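Local coordinates for cysteine-rich repeat secretory protein 15 (PDB 6GRF) that probably modulates cell-to-cell trafficking at plasmodesmata and carries two tandem DUF26 (Gnk2-homologous) domains, at residues 37-42 with 76-81; 45-50 with 64-69; 29-34 with 105-110; 7-12 with 99-104. One frame throughout, in Å; residues are numbered along the deposited sequence. Where two conformers were deposited one is given.

Contact 1: 37-42 with 76-81; sequences TSSSDA and DCSKCI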
loop_
_atom_site.group_PDB
_atom_site.type_symbol
_atom_site.label_atom_id
_atom_site.label_comp_id
_atom_site.label_asym_id
_atom_site.label_seq_id
_atom_site.Cartn_x
_atom_site.Cartn_y
_atom_site.Cartn_z
ATOM N N THR A 37 -15.906 10.283 1.485
ATOM C CA THR A 37 -17.298 9.879 1.314
ATOM C C THR A 37 -17.372 8.352 1.160
ATOM O O THR A 37 -18.150 7.713 1.848
ATOM C CB THR A 37 -17.935 10.631 0.132
ATOM O OG1 THR A 37 -17.951 12.023 0.449
ATOM C CG2 THR A 37 -19.350 10.195 -0.180
ATOM N N SER A 38 -16.542 7.794 0.267
ATOM C CA SER A 38 -16.535 6.360 -0.087
ATOM C C SER A 38 -16.110 5.490 1.106
ATOM O O SER A 38 -16.613 4.385 1.267
ATOM C CB SER A 38 -15.633 6.102 -1.253
ATOM O OG SER A 38 -15.791 4.779 -1.737
ATOM N N SER A 39 -15.142 5.996 1.876
ATOM C CA SER A 39 -14.630 5.424 3.135
ATOM C C SER A 39 -15.710 4.713 3.962
ATOM O O SER A 39 -15.497 3.590 4.431
ATOM C CB SER A 39 -14.008 6.506 3.972
ATOM O OG SER A 39 -12.634 6.259 4.144
ATOM N N SER A 40 -16.832 5.403 4.188
ATOM C CA SER A 40 -17.872 4.995 5.129
ATOM C C SER A 40 -18.270 3.531 4.927
ATOM O O SER A 40 -18.503 2.846 5.909
ATOM C CB SER A 40 -19.083 5.882 5.035
ATOM O OG SER A 40 -18.728 7.172 4.566
ATOM N N ASP A 41 -18.370 3.063 3.674
ATOM C CA ASP A 41 -18.924 1.716 3.437
ATOM C C ASP A 41 -18.187 0.948 2.328
ATOM O O ASP A 41 -18.738 -0.000 1.771
ATOM C CB ASP A 41 -20.429 1.789 3.162
ATOM C CG ASP A 41 -20.804 2.818 2.117
ATOM O OD1 ASP A 41 -19.967 3.074 1.228
ATOM O OD2 ASP A 41 -21.928 3.361 2.212
ATOM N N ALA A 42 -16.931 1.295 2.048
ATOM C CA ALA A 42 -16.094 0.430 1.232
ATOM C C ALA A 42 -14.636 0.593 1.666
ATOM O O ALA A 42 -14.172 1.705 1.939
ATOM C CB ALA A 42 -16.285 0.724 -0.237
ATOM N N ASP A 76 -13.203 2.367 11.455
ATOM C CA ASP A 76 -11.746 2.422 11.568
ATOM C C ASP A 76 -11.128 2.802 10.217
ATOM O O ASP A 76 -10.130 3.522 10.166
ATOM C CB ASP A 76 -11.175 1.099 12.077
ATOM C CG ASP A 76 -11.356 0.900 13.569
ATOM O OD1 ASP A 76 -12.268 0.141 13.948
ATOM O OD2 ASP A 76 -10.582 1.499 14.336
ATOM N N CYS A 77 -11.713 2.289 9.132
ATOM C CA CYS A 77 -11.240 2.583 7.779
ATOM C C CYS A 77 -11.438 4.083 7.479
ATOM O O CYS A 77 -10.519 4.733 6.988
ATOM C CB CYS A 77 -11.912 1.647 6.775
ATOM S SG CYS A 77 -11.680 2.092 5.036
ATOM N N SER A 78 -12.604 4.638 7.849
ATOM C CA SER A 78 -12.932 6.069 7.658
ATOM C C SER A 78 -11.981 6.975 8.446
ATOM O O SER A 78 -11.485 7.964 7.921
ATOM C CB SER A 78 -14.354 6.358 8.040
ATOM O OG SER A 78 -15.251 5.680 7.172
ATOM N N LYS A 79 -11.748 6.638 9.717
ATOM C CA LYS A 79 -10.855 7.404 10.578
ATOM C C LYS A 79 -9.476 7.500 9.913
ATOM O O LYS A 79 -8.908 8.575 9.804
ATOM C CB LYS A 79 -10.745 6.749 11.961
ATOM C CG LYS A 79 -10.897 7.696 13.143
ATOM C CD LYS A 79 -12.298 7.721 13.717
ATOM C CE LYS A 79 -12.439 8.692 14.865
ATOM N NZ LYS A 79 -13.608 8.358 15.707
ATOM N N CYS A 80 -8.954 6.340 9.491
ATOM C CA CYS A 80 -7.630 6.208 8.881
ATOM C C CYS A 80 -7.556 7.039 7.592
ATOM O O CYS A 80 -6.546 7.668 7.315
ATOM C CB CYS A 80 -7.319 4.748 8.558
ATOM S SG CYS A 80 -5.596 4.440 8.074
ATOM N N ILE A 81 -8.621 6.982 6.791
ATOM C CA ILE A 81 -8.665 7.656 5.505
ATOM C C ILE A 81 -8.749 9.177 5.729
ATOM O O ILE A 81 -8.037 9.917 5.081
ATOM C CB ILE A 81 -9.806 7.096 4.632
ATOM C CG1 ILE A 81 -9.491 5.673 4.163
ATOM C CG2 ILE A 81 -10.111 8.001 3.439
ATOM C CD1 ILE A 81 -8.366 5.582 3.153
HETATM O O HOH W 1 -17.425 4.505 8.652
#
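S39 reaches across to S78 and I81 and contributes more buried surface than any other residue here, where the C-terminal part of helix 23-39 meets helix 74-91. Its CB lies against the S78 side chain, with S39 CB 3.5 Å from S78 OG. One atom further out, OG turns to the aliphatic branch point of I81 and stops 3.0 Å from I81 CB, with I81 CG1 and CG2 also close. This hydroxyl is buried and has no polar partner in the model; with chi1 at -116°, far from a staggered value, its placement is doubtful. S78 answers with its own hydroxyl, which is set beside its backbone N (chi1 -65°) and comes 3.4 Å from S39 C. A water links the segments, 2.9 Å from S78 OG and bonded weakly to S40 O, while S40 OG donates to T37 O over 2.8 Å. No direct hydrogen bond across the contact is clear; the segments meet by close packing of S39 with S78 and I81, helped by the water, and the CA atoms of S39 and S78 are 4.9 Å apart. C77 points to the same junction, with its SG 4.0 Å from A42 O and in a disulfide with C68 of strand 62-68. I81 also touches Y66 and C68 of that strand, where the two helices pack over one face of the five-stranded sheet.

Contact 2: 45-50 with 64-69; sequences NSFAVG and GLYQCR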
loop_
_atom_site.group_PDB
_atom_site.type_symbol
_atom_site.label_atom_id
_atom_site.label_comp_id
_atom_site.label_asym_id
_atom_site.label_seq_id
_atom_site.Cartn_x
_atom_site.Cartn_y
_atom_site.Cartn_z
ATOM N N ASN A 45 -11.748 1.768 -3.109
ATOM C CA ASN A 45 -12.439 2.313 -4.263
ATOM C C ASN A 45 -11.440 3.048 -5.162
ATOM O O ASN A 45 -10.360 3.457 -4.745
ATOM C CB ASN A 45 -13.631 3.187 -3.871
ATOM C CG ASN A 45 -14.813 2.997 -4.797
ATOM O OD1 ASN A 45 -14.666 2.462 -5.886
ATOM N ND2 ASN A 45 -15.995 3.427 -4.386
ATOM N N SER A 46 -11.871 3.199 -6.411
ATOM C CA SER A 46 -11.136 3.725 -7.534
ATOM C C SER A 46 -11.863 4.983 -8.039
ATOM O O SER A 46 -13.068 4.997 -8.005
ATOM C CB SER A 46 -11.127 2.679 -8.599
ATOM O OG SER A 46 -9.991 2.835 -9.408
ATOM N N PHE A 47 -11.133 6.001 -8.514
ATOM C CA PHE A 47 -11.750 7.236 -8.981
ATOM C C PHE A 47 -11.004 7.818 -10.184
ATOM O O PHE A 47 -9.805 7.711 -10.294
ATOM C CB PHE A 47 -11.782 8.288 -7.875
ATOM C CG PHE A 47 -12.440 7.829 -6.608
ATOM C CD1 PHE A 47 -13.781 8.075 -6.376
ATOM C CD2 PHE A 47 -11.711 7.145 -5.648
ATOM C CE1 PHE A 47 -14.379 7.646 -5.199
ATOM C CE2 PHE A 47 -12.310 6.724 -4.473
ATOM C CZ PHE A 47 -13.640 6.980 -4.248
ATOM N N ALA A 48 -11.769 8.453 -11.076
ATOM C CA ALA A 48 -11.236 9.339 -12.093
ATOM C C ALA A 48 -12.066 10.628 -12.065
ATOM O O ALA A 48 -13.286 10.559 -12.107
ATOM C CB ALA A 48 -11.289 8.672 -13.442
ATOM N N VAL A 49 -11.400 11.769 -11.891
ATOM C CA VAL A 49 -12.045 13.068 -12.021
ATOM C C VAL A 49 -11.397 13.805 -13.190
ATOM O O VAL A 49 -10.208 14.076 -13.155
ATOM C CB VAL A 49 -11.939 13.924 -10.746
ATOM C CG1 VAL A 49 -12.655 15.253 -10.935
ATOM C CG2 VAL A 49 -12.465 13.196 -9.522
ATOM N N GLY A 50 -12.206 14.121 -14.198
ATOM C CA GLY A 50 -11.849 15.076 -15.225
ATOM C C GLY A 50 -11.305 14.429 -16.483
ATOM O O GLY A 50 -11.535 13.253 -16.776
ATOM N N GLY A 64 -6.997 8.090 -8.899
ATOM C CA GLY A 64 -6.557 7.687 -7.590
ATOM C C GLY A 64 -7.374 6.548 -7.027
ATOM O O GLY A 64 -8.374 6.151 -7.612
ATOM N N LEU A 65 -6.903 6.032 -5.881
ATOM C CA LEU A 65 -7.574 4.994 -5.130
ATOM C C LEU A 65 -7.146 5.068 -3.660
ATOM O O LEU A 65 -6.200 5.780 -3.294
ATOM C CB LEU A 65 -7.260 3.623 -5.747
ATOM C CG LEU A 65 -5.782 3.249 -5.917
ATOM C CD1 LEU A 65 -5.086 2.983 -4.592
ATOM C CD2 LEU A 65 -5.650 2.041 -6.812
ATOM N N TYR A 66 -7.886 4.338 -2.825
ATOM C CA TYR A 66 -7.512 4.069 -1.461
ATOM C C TYR A 66 -7.763 2.585 -1.190
ATOM O O TYR A 66 -8.586 1.950 -1.835
ATOM C CB TYR A 66 -8.286 4.954 -0.480
ATOM C CG TYR A 66 -9.747 4.599 -0.362
ATOM C CD1 TYR A 66 -10.203 3.747 0.630
ATOM C CD2 TYR A 66 -10.677 5.105 -1.256
ATOM C CE1 TYR A 66 -11.541 3.399 0.727
ATOM C CE2 TYR A 66 -12.021 4.771 -1.168
ATOM C CZ TYR A 66 -12.456 3.910 -0.174
ATOM O OH TYR A 66 -13.774 3.573 -0.093
ATOM N N GLN A 67 -7.018 2.043 -0.224
ATOM C CA GLN A 67 -7.187 0.665 0.236
ATOM C C GLN A 67 -6.972 0.673 1.750
ATOM O O GLN A 67 -5.885 1.015 2.189
ATOM C CB GLN A 67 -6.199 -0.241 -0.507
ATOM C CG GLN A 67 -6.240 -1.693 -0.067
ATOM C CD GLN A 67 -7.554 -2.338 -0.441
ATOM O OE1 GLN A 67 -8.407 -2.608 0.405
ATOM N NE2 GLN A 67 -7.722 -2.609 -1.713
ATOM N N CYS A 68 -8.018 0.354 2.518
ATOM C CA CYS A 68 -7.875 0.103 3.948
ATOM C C CYS A 68 -7.455 -1.353 4.164
ATOM O O CYS A 68 -7.675 -2.203 3.311
ATOM C CB CYS A 68 -9.167 0.363 4.710
ATOM S SG CYS A 68 -9.651 2.108 4.697
ATOM N N ARG A 69 -6.854 -1.624 5.324
ATOM C CA ARG A 69 -6.648 -2.993 5.750
ATOM C C ARG A 69 -8.013 -3.689 5.760
ATOM O O ARG A 69 -8.931 -3.232 6.418
ATOM C CB ARG A 69 -5.957 -3.038 7.114
ATOM C CG ARG A 69 -4.444 -3.177 7.027
ATOM C CD ARG A 69 -3.774 -3.171 8.392
ATOM N NE ARG A 69 -4.095 -4.331 9.205
ATOM C CZ ARG A 69 -3.364 -5.445 9.255
ATOM N NH1 ARG A 69 -2.379 -5.623 8.389
ATOM N NH2 ARG A 69 -3.607 -6.372 10.170
#
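N45, S46 and F47 pair with Y66, L65 and G64 as the outermost strand 44-49 runs antiparallel to strand 62-68 at one border of the five-stranded sheet of the first Gnk2-homologous domain. F47 and G64 form a hydrogen-bonded pair, F47 N to G64 O at 2.9 Å and G64 N to F47 O at 3.2 Å. N45 and Y66 form the next such pair: Y66 N donates to N45 O over 3.3 Å, whereas the return bond from N45 N is weak. Between them S46 and L65 make a non-hydrogen-bonded pair, and L65 CA adds a CA-H...O contact to N45 O. On the helix-covered face, the rings of F47 and Y66 meet rim to rim, CE2 to CE2 at 3.8 Å. N45 N stands 3.6 Å above the plane of the Y66 ring, offset toward its rim, and N45 CB leans on Y66 CE2. N45 OD1 accepts from S46 N over 2.9 Å. The phenol OH of Y66 bonds to A42 O and S38 OG, and N45 ND2 also to S38 OG, tying this sheet border to S38 near the end of helix 23-39 and to A42 in the loop that follows, while the rings supply apolar packing.

Contact 3: 29-34 with 105-110; sequences DTFLSS and CFLRYE
F31 drives its ring into strand 105-110, where it is met obliquely by three groups: Y109 CB lies 3.6 Å from F31 CE2, the backbone R108 O lies 3.5 Å from F31 CZ, and L107 CD1 rests 4.2 Å from the same CZ. One corner of the ring thus touches three consecutive strand residues. The F31 and Y109 side chains cross obliquely. On the far side of the strand the guanidinium of R108 takes E110 in its own plane at the edge: NE donates to E110 OE1 over 3.1 Å in a salt bridge, the nitrogen lying above the carboxylate plane. F31 CB points to the strand, and CG stands anti to the backbone N (chi1 163°). This is the helix-on-sheet packing of the first DUF26 domain: helix 23-39 lies over the central strand 105-110, the axes of the short segments 10.6 Å apart and running nearly antiparallel at 156°. The next residue, L32, crosses L107 at about a right angle, CD2 to CD2 at 4.2 Å. L107 also touches S84 and I88, and L32 touches V85, so helix 74-91 shares this leucine pair. F31 and Y109 both touch V62 of the neighbouring strand. The Y109 OH bonds to R28 NE and to S95 O.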
loop_
_atom_site.group_PDB
_atom_site.type_symbol
_atom_site.label_atom_id
_atom_site.label_comp_id
_atom_site.label_asym_id
_atom_site.label_seq_id
_atom_site.Cartn_x
_atom_site.Cartn_y
_atom_site.Cartn_z
ATOM N N ASP A 29 -9.053 18.183 -5.067
ATOM C CA ASP A 29 -9.910 18.371 -3.879
ATOM C C ASP A 29 -11.135 17.454 -3.972
ATOM O O ASP A 29 -11.526 16.843 -2.987
ATOM C CB ASP A 29 -10.421 19.806 -3.708
ATOM C CG ASP A 29 -9.393 20.805 -3.207
ATOM O OD1 ASP A 29 -8.334 20.367 -2.717
ATOM O OD2 ASP A 29 -9.668 22.032 -3.310
ATOM N N THR A 30 -11.752 17.423 -5.156
ATOM C CA THR A 30 -12.953 16.648 -5.420
ATOM C C THR A 30 -12.660 15.164 -5.184
ATOM O O THR A 30 -13.464 14.449 -4.566
ATOM C CB THR A 30 -13.445 16.876 -6.854
ATOM O OG1 THR A 30 -13.825 18.245 -6.956
ATOM C CG2 THR A 30 -14.607 15.985 -7.237
ATOM N N PHE A 31 -11.511 14.716 -5.703
ATOM C CA PHE A 31 -11.053 13.369 -5.499
ATOM C C PHE A 31 -10.971 13.061 -3.997
ATOM O O PHE A 31 -11.566 12.097 -3.555
ATOM C CB PHE A 31 -9.694 13.147 -6.153
ATOM C CG PHE A 31 -8.978 11.922 -5.646
ATOM C CD1 PHE A 31 -9.381 10.661 -6.040
ATOM C CD2 PHE A 31 -7.914 12.035 -4.768
ATOM C CE1 PHE A 31 -8.728 9.532 -5.566
ATOM C CE2 PHE A 31 -7.262 10.905 -4.296
ATOM C CZ PHE A 31 -7.667 9.659 -4.703
ATOM N N LEU A 32 -10.244 13.884 -3.229
ATOM C CA LEU A 32 -9.991 13.600 -1.794
ATOM C C LEU A 32 -11.311 13.609 -1.019
ATOM O O LEU A 32 -11.537 12.787 -0.161
ATOM C CB LEU A 32 -9.003 14.616 -1.217
ATOM C CG LEU A 32 -7.580 14.531 -1.773
ATOM C CD1 LEU A 32 -6.731 15.666 -1.230
ATOM C CD2 LEU A 32 -6.932 13.188 -1.453
ATOM N N SER A 33 -12.190 14.548 -1.364
ATOM C CA SER A 33 -13.516 14.614 -0.813
ATOM C C SER A 33 -14.284 13.300 -1.069
ATOM O O SER A 33 -15.007 12.836 -0.202
ATOM C CB SER A 33 -14.232 15.811 -1.376
ATOM O OG SER A 33 -15.596 15.770 -1.018
ATOM N N SER A 34 -14.133 12.714 -2.265
ATOM C CA SER A 34 -14.826 11.464 -2.665
ATOM C C SER A 34 -14.295 10.274 -1.857
ATOM O O SER A 34 -15.043 9.374 -1.518
ATOM C CB SER A 34 -14.675 11.180 -4.137
ATOM O OG SER A 34 -15.428 12.102 -4.902
ATOM N N CYS A 105 -4.041 2.056 6.202
ATOM C CA CYS A 105 -4.614 2.448 4.907
ATOM C C CYS A 105 -3.563 3.044 3.975
ATOM O O CYS A 105 -2.509 3.514 4.389
ATOM C CB CYS A 105 -5.788 3.406 5.077
ATOM S SG CYS A 105 -5.400 4.899 6.030
ATOM N N PHE A 106 -3.897 2.978 2.686
ATOM C CA PHE A 106 -3.084 3.445 1.610
ATOM C C PHE A 106 -3.931 4.387 0.752
ATOM O O PHE A 106 -5.089 4.081 0.481
ATOM C CB PHE A 106 -2.560 2.251 0.819
ATOM C CG PHE A 106 -1.811 2.598 -0.439
ATOM C CD1 PHE A 106 -0.542 3.149 -0.379
ATOM C CD2 PHE A 106 -2.360 2.334 -1.685
ATOM C CE1 PHE A 106 0.160 3.442 -1.537
ATOM C CE2 PHE A 106 -1.652 2.617 -2.840
ATOM C CZ PHE A 106 -0.399 3.177 -2.765
ATOM N N LEU A 107 -3.346 5.528 0.376
ATOM C CA LEU A 107 -3.999 6.525 -0.471
ATOM C C LEU A 107 -3.044 6.918 -1.596
ATOM O O LEU A 107 -1.880 7.165 -1.345
ATOM C CB LEU A 107 -4.336 7.729 0.403
ATOM C CG LEU A 107 -5.016 8.889 -0.309
ATOM C CD1 LEU A 107 -6.378 8.469 -0.847
ATOM C CD2 LEU A 107 -5.153 10.063 0.631
ATOM N N ARG A 108 -3.561 7.008 -2.825
ATOM C CA ARG A 108 -2.732 7.325 -3.988
ATOM C C ARG A 108 -3.539 8.134 -5.009
ATOM O O ARG A 108 -4.695 7.838 -5.275
ATOM C CB ARG A 108 -2.233 6.042 -4.655
ATOM C CG ARG A 108 -1.252 6.264 -5.794
ATOM C CD ARG A 108 -0.778 4.960 -6.413
ATOM N NE ARG A 108 0.138 5.187 -7.521
ATOM C CZ ARG A 108 0.515 4.257 -8.401
ATOM N NH1 ARG A 108 0.220 2.981 -8.206
ATOM N NH2 ARG A 108 1.175 4.616 -9.492
ATOM N N TYR A 109 -2.878 9.114 -5.618
ATOM C CA TYR A 109 -3.423 9.782 -6.778
ATOM C C TYR A 109 -2.286 10.214 -7.705
ATOM O O TYR A 109 -1.169 10.445 -7.267
ATOM C CB TYR A 109 -4.297 10.957 -6.340
ATOM C CG TYR A 109 -3.520 12.132 -5.806
ATOM C CD1 TYR A 109 -2.948 13.048 -6.678
ATOM C CD2 TYR A 109 -3.373 12.345 -4.444
ATOM C CE1 TYR A 109 -2.226 14.132 -6.215
ATOM C CE2 TYR A 109 -2.655 13.432 -3.962
ATOM C CZ TYR A 109 -2.074 14.319 -4.854
ATOM O OH TYR A 109 -1.359 15.402 -4.438
ATOM N N GLU A 110 -2.603 10.312 -9.000
ATOM C CA GLU A 110 -1.678 10.802 -10.014
ATOM C C GLU A 110 -2.472 11.449 -11.157
ATOM O O GLU A 110 -3.700 11.331 -11.220
ATOM C CB GLU A 110 -0.836 9.675 -10.616
ATOM C CG GLU A 110 -0.618 8.481 -9.713
ATOM C CD GLU A 110 0.834 8.069 -9.577
ATOM O OE1 GLU A 110 1.308 7.934 -8.418
ATOM O OE2 GLU A 110 1.479 7.879 -10.632
#

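Contact 4: 7-12 with 99-104; sequences IFIYGG and SLQLEG
A classic beta bulge sets I9 and Y10 against the single residue Q101 and interrupts the antiparallel pairing of the outermost strand 8-13 with strand 98-102. Q101 O accepts both amides of the bulge in its carbonyl plane: I9 N at 2.9 Å and Y10 N at 3.2 Å, the latter on a lone pair. The return bond, Q101 N to Y10 O, is 2.8 Å and nearly straight at 173°. Regular pairing holds beyond it, with G12 and S99 exchanging two backbone bonds; on the other side of the bulge E103 N donates to I7 O over 2.9 Å. G11 lies opposite L100 in a non-hydrogen-bonded pair, with G11 CA in a CA-H...O contact to S99 O. The Y10 and Q101 side chains cross obliquely, Y10 CE2 3.3 Å from Q101 CB, with Y10 CG between its backbone N and carbonyl carbon (chi1 83°). A water at the ring's edge, in its plane, joins Y10 OH to S99 OG. I9 CD1 lies 3.7 Å from E103 CA, and I7 CG1 lies beside E103 CB, the I7 and E103 side chains pointing the same way. On the opposite sheet face, F8 CE1 meets L100 CD1 at 3.5 Å, next to helix 74-91, and Y10 N stands 4.0 Å above the F8 ring plane, over its centre. I9 and Q101 touch Y203, and Y10 touches R123, both in the second domain's sheet. The arrangement is a sheet-edge strand with a classic bulge, in the 1-4-5-3-2 antiparallel sheet that both DUF26 domains of this protein repeat.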
loop_
_atom_site.group_PDB
_atom_site.type_symbol
_atom_site.label_atom_id
_atom_site.label_comp_id
_atom_site.label_asym_id
_atom_site.label_seq_id
_atom_site.Cartn_x
_atom_site.Cartn_y
_atom_site.Cartn_z
ATOM N N ILE A 7 -0.262 4.958 12.352
ATOM C CA ILE A 7 1.177 5.316 12.306
ATOM C C ILE A 7 1.690 5.332 10.851
ATOM O O ILE A 7 1.235 4.577 9.990
ATOM C CB ILE A 7 2.029 4.403 13.216
ATOM C CG1 ILE A 7 2.078 2.954 12.725
ATOM C CG2 ILE A 7 1.562 4.491 14.661
ATOM C CD1 ILE A 7 3.381 2.576 12.050
ATOM N N PHE A 8 2.674 6.209 10.619
ATOM C CA PHE A 8 3.229 6.531 9.315
ATOM C C PHE A 8 4.218 5.444 8.878
ATOM O O PHE A 8 5.145 5.158 9.599
ATOM C CB PHE A 8 3.941 7.885 9.382
ATOM C CG PHE A 8 4.587 8.324 8.097
ATOM C CD1 PHE A 8 3.843 8.927 7.098
ATOM C CD2 PHE A 8 5.940 8.130 7.881
ATOM C CE1 PHE A 8 4.436 9.320 5.907
ATOM C CE2 PHE A 8 6.532 8.525 6.690
ATOM C CZ PHE A 8 5.778 9.117 5.701
ATOM N N ILE A 9 4.025 4.878 7.677
ATOM C CA ILE A 9 4.956 3.895 7.127
ATOM C C ILE A 9 5.843 4.569 6.076
ATOM O O ILE A 9 7.055 4.612 6.244
ATOM C CB ILE A 9 4.218 2.657 6.589
ATOM C CG1 ILE A 9 3.434 1.988 7.719
ATOM C CG2 ILE A 9 5.191 1.690 5.922
ATOM C CD1 ILE A 9 2.717 0.733 7.321
ATOM N N TYR A 10 5.244 5.098 5.004
ATOM C CA TYR A 10 6.011 5.782 3.976
ATOM C C TYR A 10 5.092 6.700 3.159
ATOM O O TYR A 10 3.884 6.501 3.090
ATOM C CB TYR A 10 6.738 4.789 3.061
ATOM C CG TYR A 10 5.911 4.204 1.943
ATOM C CD1 TYR A 10 5.803 4.841 0.713
ATOM C CD2 TYR A 10 5.239 3.002 2.105
ATOM C CE1 TYR A 10 5.039 4.308 -0.315
ATOM C CE2 TYR A 10 4.472 2.455 1.085
ATOM C CZ TYR A 10 4.369 3.112 -0.127
ATOM O OH TYR A 10 3.611 2.577 -1.123
ATOM N N GLY A 11 5.715 7.700 2.540
ATOM C CA GLY A 11 5.060 8.612 1.621
ATOM C C GLY A 11 6.006 9.019 0.506
ATOM O O GLY A 11 7.236 8.986 0.670
ATOM N N GLY A 12 5.432 9.386 -0.644
ATOM C CA GLY A 12 6.198 9.869 -1.790
ATOM C C GLY A 12 5.351 10.808 -2.622
ATOM O O GLY A 12 4.141 10.620 -2.719
ATOM N N SER A 99 1.550 9.395 -2.894
ATOM C CA SER A 99 1.062 8.198 -2.239
ATOM C C SER A 99 1.468 8.235 -0.762
ATOM O O SER A 99 2.455 8.877 -0.386
ATOM C CB SER A 99 1.549 6.967 -2.940
ATOM O OG SER A 99 2.957 6.884 -2.856
ATOM N N LEU A 100 0.663 7.563 0.061
ATOM C CA LEU A 100 0.829 7.557 1.493
ATOM C C LEU A 100 0.336 6.226 2.053
ATOM O O LEU A 100 -0.812 5.850 1.837
ATOM C CB LEU A 100 0.024 8.700 2.104
ATOM C CG LEU A 100 -0.020 8.679 3.628
ATOM C CD1 LEU A 100 1.352 8.996 4.204
ATOM C CD2 LEU A 100 -1.066 9.647 4.150
ATOM N N GLN A 101 1.206 5.571 2.824
ATOM C CA GLN A 101 0.898 4.327 3.475
ATOM C C GLN A 101 0.991 4.550 4.988
ATOM O O GLN A 101 2.063 4.867 5.522
ATOM C CB GLN A 101 1.850 3.248 2.959
ATOM C CG GLN A 101 1.639 1.881 3.595
ATOM C CD GLN A 101 0.461 1.126 3.037
ATOM O OE1 GLN A 101 -0.477 0.806 3.761
ATOM N NE2 GLN A 101 0.513 0.800 1.757
ATOM N N LEU A 102 -0.169 4.466 5.646
ATOM C CA LEU A 102 -0.277 4.361 7.090
ATOM C C LEU A 102 -0.460 2.880 7.424
ATOM O O LEU A 102 -0.741 2.080 6.528
ATOM C CB LEU A 102 -1.468 5.192 7.576
ATOM C CG LEU A 102 -1.485 6.669 7.165
ATOM C CD1 LEU A 102 -2.606 7.411 7.869
ATOM C CD2 LEU A 102 -0.158 7.354 7.460
ATOM N N GLU A 103 -0.324 2.519 8.701
ATOM C CA GLU A 103 -0.496 1.126 9.099
ATOM C C GLU A 103 -1.844 0.587 8.588
ATOM O O GLU A 103 -1.922 -0.533 8.102
ATOM C CB GLU A 103 -0.376 0.979 10.617
ATOM C CG GLU A 103 -0.572 -0.446 11.114
ATOM C CD GLU A 103 0.259 -1.500 10.396
ATOM O OE1 GLU A 103 1.485 -1.271 10.200
ATOM O OE2 GLU A 103 -0.323 -2.546 10.013
ATOM N N GLY A 104 -2.894 1.400 8.681
ATOM C CA GLY A 104 -4.251 0.970 8.406
ATOM C C GLY A 104 -4.714 1.196 6.971
ATOM O O GLY A 104 -5.717 0.637 6.570
HETATM O O HOH W 2 3.249 4.139 -3.518
#

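How the contacts relate
All four contacts lie in the first DUF26 domain and build one helix-covered antiparallel sheet. Contacts 2 and 4 make its two borders, about 15 Å apart between centres, and strand 105-110 of contact 3 runs between them: F106 N is 2.8 Å from Q67 O on one side, and L100 N is 2.9 Å from L107 O on the other. Contact 3 sits about 6 Å from contact 2, centre to centre, where F31 CE1 packs on G64 CA at 3.5 Å. Contact 1 joins the two helices that cover the sheet; besides its disulfide to contact 2, a second one, C80 to C105, ties it to contact 3. A bound NAG lies about 13 Å from the F47 side chain.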